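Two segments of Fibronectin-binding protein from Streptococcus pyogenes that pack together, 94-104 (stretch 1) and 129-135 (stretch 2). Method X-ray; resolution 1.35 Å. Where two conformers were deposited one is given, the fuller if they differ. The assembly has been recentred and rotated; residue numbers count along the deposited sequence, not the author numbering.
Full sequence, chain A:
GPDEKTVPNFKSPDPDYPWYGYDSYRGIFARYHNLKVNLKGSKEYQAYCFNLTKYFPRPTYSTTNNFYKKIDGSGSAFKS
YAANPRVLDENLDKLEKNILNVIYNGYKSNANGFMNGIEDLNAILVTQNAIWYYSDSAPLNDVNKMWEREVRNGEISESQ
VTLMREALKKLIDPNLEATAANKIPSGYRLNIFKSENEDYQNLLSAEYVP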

# COMPACT_ATOMS: atom_id res chain seq x y z
N LYS A 94 -1.10 -17.91 5.26
CA LYS A 94 0.23 -17.33 5.34
C LYS A 94 0.25 -16.05 4.50
O LYS A 94 0.87 -15.04 4.92
CB LYS A 94 1.30 -18.32 4.86
CG LYS A 94 2.74 -17.81 4.85
CD LYS A 94 3.79 -18.81 4.34
N LEU A 95 -0.40 -16.06 3.33
CA LEU A 95 -0.50 -14.83 2.55
C LEU A 95 -1.14 -13.69 3.33
O LEU A 95 -0.62 -12.55 3.36
CB LEU A 95 -1.26 -15.07 1.24
CG LEU A 95 -1.46 -13.87 0.31
CD1 LEU A 95 -0.14 -13.34 -0.22
CD2 LEU A 95 -2.41 -14.22 -0.83
N GLU A 96 -2.23 -13.99 4.02
CA GLU A 96 -2.90 -13.03 4.88
C GLU A 96 -1.97 -12.50 5.96
O GLU A 96 -1.84 -11.28 6.13
CB GLU A 96 -4.18 -13.64 5.49
CG GLU A 96 -4.97 -12.72 6.41
CD GLU A 96 -6.23 -13.32 6.98
OE1 GLU A 96 -6.94 -14.06 6.28
OE2 GLU A 96 -6.58 -13.00 8.13
N LYS A 97 -1.32 -13.41 6.69
CA LYS A 97 -0.41 -13.02 7.77
C LYS A 97 0.70 -12.13 7.22
O LYS A 97 1.07 -11.12 7.84
CB LYS A 97 0.23 -14.28 8.41
CG LYS A 97 1.33 -14.03 9.47
CD LYS A 97 2.01 -15.31 9.96
CE LYS A 97 3.03 -15.78 8.94
NZ LYS A 97 3.70 -17.00 9.46
N ASN A 98 1.25 -12.48 6.07
CA ASN A 98 2.33 -11.74 5.47
C ASN A 98 1.93 -10.30 5.17
O ASN A 98 2.63 -9.35 5.53
CB ASN A 98 2.88 -12.43 4.23
CG ASN A 98 3.69 -13.66 4.54
OD1 ASN A 98 4.25 -13.82 5.63
ND2 ASN A 98 3.80 -14.51 3.55
N ILE A 99 0.79 -10.13 4.51
CA ILE A 99 0.34 -8.81 4.13
C ILE A 99 -0.03 -7.99 5.38
O ILE A 99 0.35 -6.79 5.45
CB ILE A 99 -0.79 -8.90 3.11
CG1 ILE A 99 -0.21 -9.38 1.75
CG2 ILE A 99 -1.53 -7.57 2.96
CD1 ILE A 99 -1.20 -9.83 0.74
N LEU A 100 -0.75 -8.59 6.33
CA LEU A 100 -1.09 -7.84 7.54
C LEU A 100 0.14 -7.32 8.27
O LEU A 100 0.17 -6.19 8.74
CB LEU A 100 -1.95 -8.68 8.47
CG LEU A 100 -3.32 -9.10 8.04
CD1 LEU A 100 -3.97 -9.99 9.07
CD2 LEU A 100 -4.19 -7.95 7.72
N ASN A 101 1.18 -8.18 8.37
CA ASN A 101 2.36 -7.77 9.08
C ASN A 101 3.16 -6.71 8.33
O ASN A 101 3.76 -5.83 8.97
CB ASN A 101 3.21 -8.98 9.49
CG ASN A 101 2.69 -9.64 10.75
OD1 ASN A 101 3.09 -9.27 11.87
ND2 ASN A 101 1.78 -10.60 10.61
N VAL A 102 3.18 -6.76 7.00
CA VAL A 102 3.78 -5.67 6.25
C VAL A 102 3.12 -4.32 6.55
O VAL A 102 3.78 -3.32 6.87
CB VAL A 102 3.74 -5.93 4.73
CG1 VAL A 102 4.06 -4.68 3.93
CG2 VAL A 102 4.70 -7.05 4.38
N ILE A 103 1.79 -4.29 6.49
CA ILE A 103 1.07 -3.03 6.69
C ILE A 103 1.27 -2.54 8.13
O ILE A 103 1.48 -1.34 8.34
CB ILE A 103 -0.41 -3.17 6.31
CG1 ILE A 103 -0.59 -3.39 4.80
CG2 ILE A 103 -1.22 -2.00 6.79
CD1 ILE A 103 -0.23 -2.22 3.95
N TYR A 104 1.16 -3.44 9.11
CA TYR A 104 1.27 -3.02 10.50
C TYR A 104 2.64 -2.41 10.81
O TYR A 104 2.76 -1.53 11.68
CB TYR A 104 0.98 -4.23 11.41
CG TYR A 104 0.79 -3.86 12.86
CD1 TYR A 104 -0.18 -2.93 13.25
CD2 TYR A 104 1.56 -4.48 13.87
CE1 TYR A 104 -0.33 -2.57 14.58
CE2 TYR A 104 1.38 -4.14 15.20
CZ TYR A 104 0.42 -3.21 15.56
OH TYR A 104 0.26 -2.80 16.88
N ASN A 129 6.37 -0.89 -2.06
CA ASN A 129 7.22 -1.91 -2.64
C ASN A 129 7.11 -3.24 -1.90
O ASN A 129 7.10 -4.30 -2.54
CB ASN A 129 8.67 -1.44 -2.71
CG ASN A 129 8.95 -0.65 -3.96
OD1 ASN A 129 9.24 -1.23 -5.00
ND2 ASN A 129 8.80 0.66 -3.90
N ALA A 130 6.99 -3.22 -0.57
CA ALA A 130 6.81 -4.44 0.18
C ALA A 130 5.48 -5.09 -0.15
O ALA A 130 5.37 -6.34 -0.20
CB ALA A 130 6.94 -4.16 1.67
N ILE A 131 4.45 -4.29 -0.37
CA ILE A 131 3.15 -4.87 -0.76
C ILE A 131 3.25 -5.57 -2.12
O ILE A 131 2.76 -6.68 -2.29
CB ILE A 131 2.02 -3.81 -0.72
CG1 ILE A 131 1.72 -3.44 0.75
CG2 ILE A 131 0.76 -4.28 -1.45
CD1 ILE A 131 1.25 -4.60 1.61
N TRP A 132 3.91 -4.94 -3.08
CA TRP A 132 4.06 -5.53 -4.41
C TRP A 132 4.89 -6.80 -4.39
O TRP A 132 4.68 -7.69 -5.24
CB TRP A 132 4.63 -4.50 -5.37
CG TRP A 132 3.69 -3.42 -5.80
CD1 TRP A 132 2.34 -3.51 -5.90
CD2 TRP A 132 4.04 -2.12 -6.26
NE1 TRP A 132 1.81 -2.33 -6.40
CE2 TRP A 132 2.84 -1.47 -6.61
CE3 TRP A 132 5.25 -1.43 -6.38
CZ2 TRP A 132 2.83 -0.17 -7.13
CZ3 TRP A 132 5.23 -0.14 -6.88
CH2 TRP A 132 4.03 0.47 -7.23
N TYR A 133 5.81 -6.92 -3.44
CA TYR A 133 6.54 -8.19 -3.26
C TYR A 133 5.53 -9.33 -3.05
O TYR A 133 5.74 -10.45 -3.57
CB TYR A 133 7.48 -8.05 -2.05
CG TYR A 133 8.29 -9.28 -1.74
CD1 TYR A 133 9.46 -9.55 -2.44
CD2 TYR A 133 7.93 -10.14 -0.70
CE1 TYR A 133 10.24 -10.68 -2.11
CE2 TYR A 133 8.69 -11.25 -0.37
CZ TYR A 133 9.83 -11.52 -1.09
OH TYR A 133 10.58 -12.63 -0.77
N TYR A 134 4.45 -9.06 -2.35
CA TYR A 134 3.44 -10.08 -2.09
C TYR A 134 2.29 -10.11 -3.09
O TYR A 134 1.75 -11.18 -3.36
CB TYR A 134 2.91 -9.97 -0.66
CG TYR A 134 3.89 -10.42 0.40
CD1 TYR A 134 4.24 -11.78 0.52
CD2 TYR A 134 4.54 -9.52 1.23
CE1 TYR A 134 5.18 -12.20 1.43
CE2 TYR A 134 5.46 -9.96 2.19
CZ TYR A 134 5.79 -11.29 2.27
OH TYR A 134 6.68 -11.76 3.19
N SER A 135 1.84 -8.97 -3.60
CA SER A 135 0.68 -8.94 -4.50
C SER A 135 1.03 -9.35 -5.93
O SER A 135 0.17 -9.92 -6.65
CB SER A 135 0.03 -7.54 -4.55
OG SER A 135 0.90 -6.56 -5.07

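Two nearly antiparallel helices pack here through apolar side chains and one tyrosine ring, with no hydrogen bond passing between them. Their axes run at 174° to each other and come within 9.9 Å, and the contact buries 396 Å² over both sides. The backbones are in register at two places, Ile99 CA lying 6.9 Å from Ile131 CA and Val102 CA 6.9 Å from Ala130 CA.

Tyr134 gives up the most surface. Its CA-to-CB bond points toward the other helix, and with chi1 in the m well the ring lies against Asn98, Ile99 and Val102. Tyrosine suits this place: its broad ring offers a face and further carbons at once. Asn98 CB sits over one face, 3.8 Å from the ring centroid of Tyr134 and 21° off the normal, a CH-pi contact; Asn98 ND2 also comes within 3.4 Å of Tyr134 CE1. Asparagine suits this partly exposed position, since its short aliphatic CB can meet the ring while a polar amide completes the side chain. Val102 CG2 approaches Tyr134 CE2 at 3.7 Å, and Ile99 CG1 packs 4.0 Å from Tyr134 CB.

Val102 also points toward its partner, and its branched side chain serves two sets of contacts: while CG2 meets the tyrosine, Val102 CG1 reaches Ala130 CB at 3.7 Å and Ile131 CD1 at 3.6 Å. The single methyl of Ala130 meets valine directly and occupies little of the space between the backbones. Ile131 leaves its backbone sideways, but its end comes nearer, so that Ile131 CD1 lies 3.7 Å from Ile103 CD1 and 4.3 Å from Ile99 CG2. These buried, branched aliphatic chains carry no polar groups needing a partner. Leu100 points away; Leu95, Asn98, Ile99, Val102 and Ile103 share one helix face through three- and four-residue spacing.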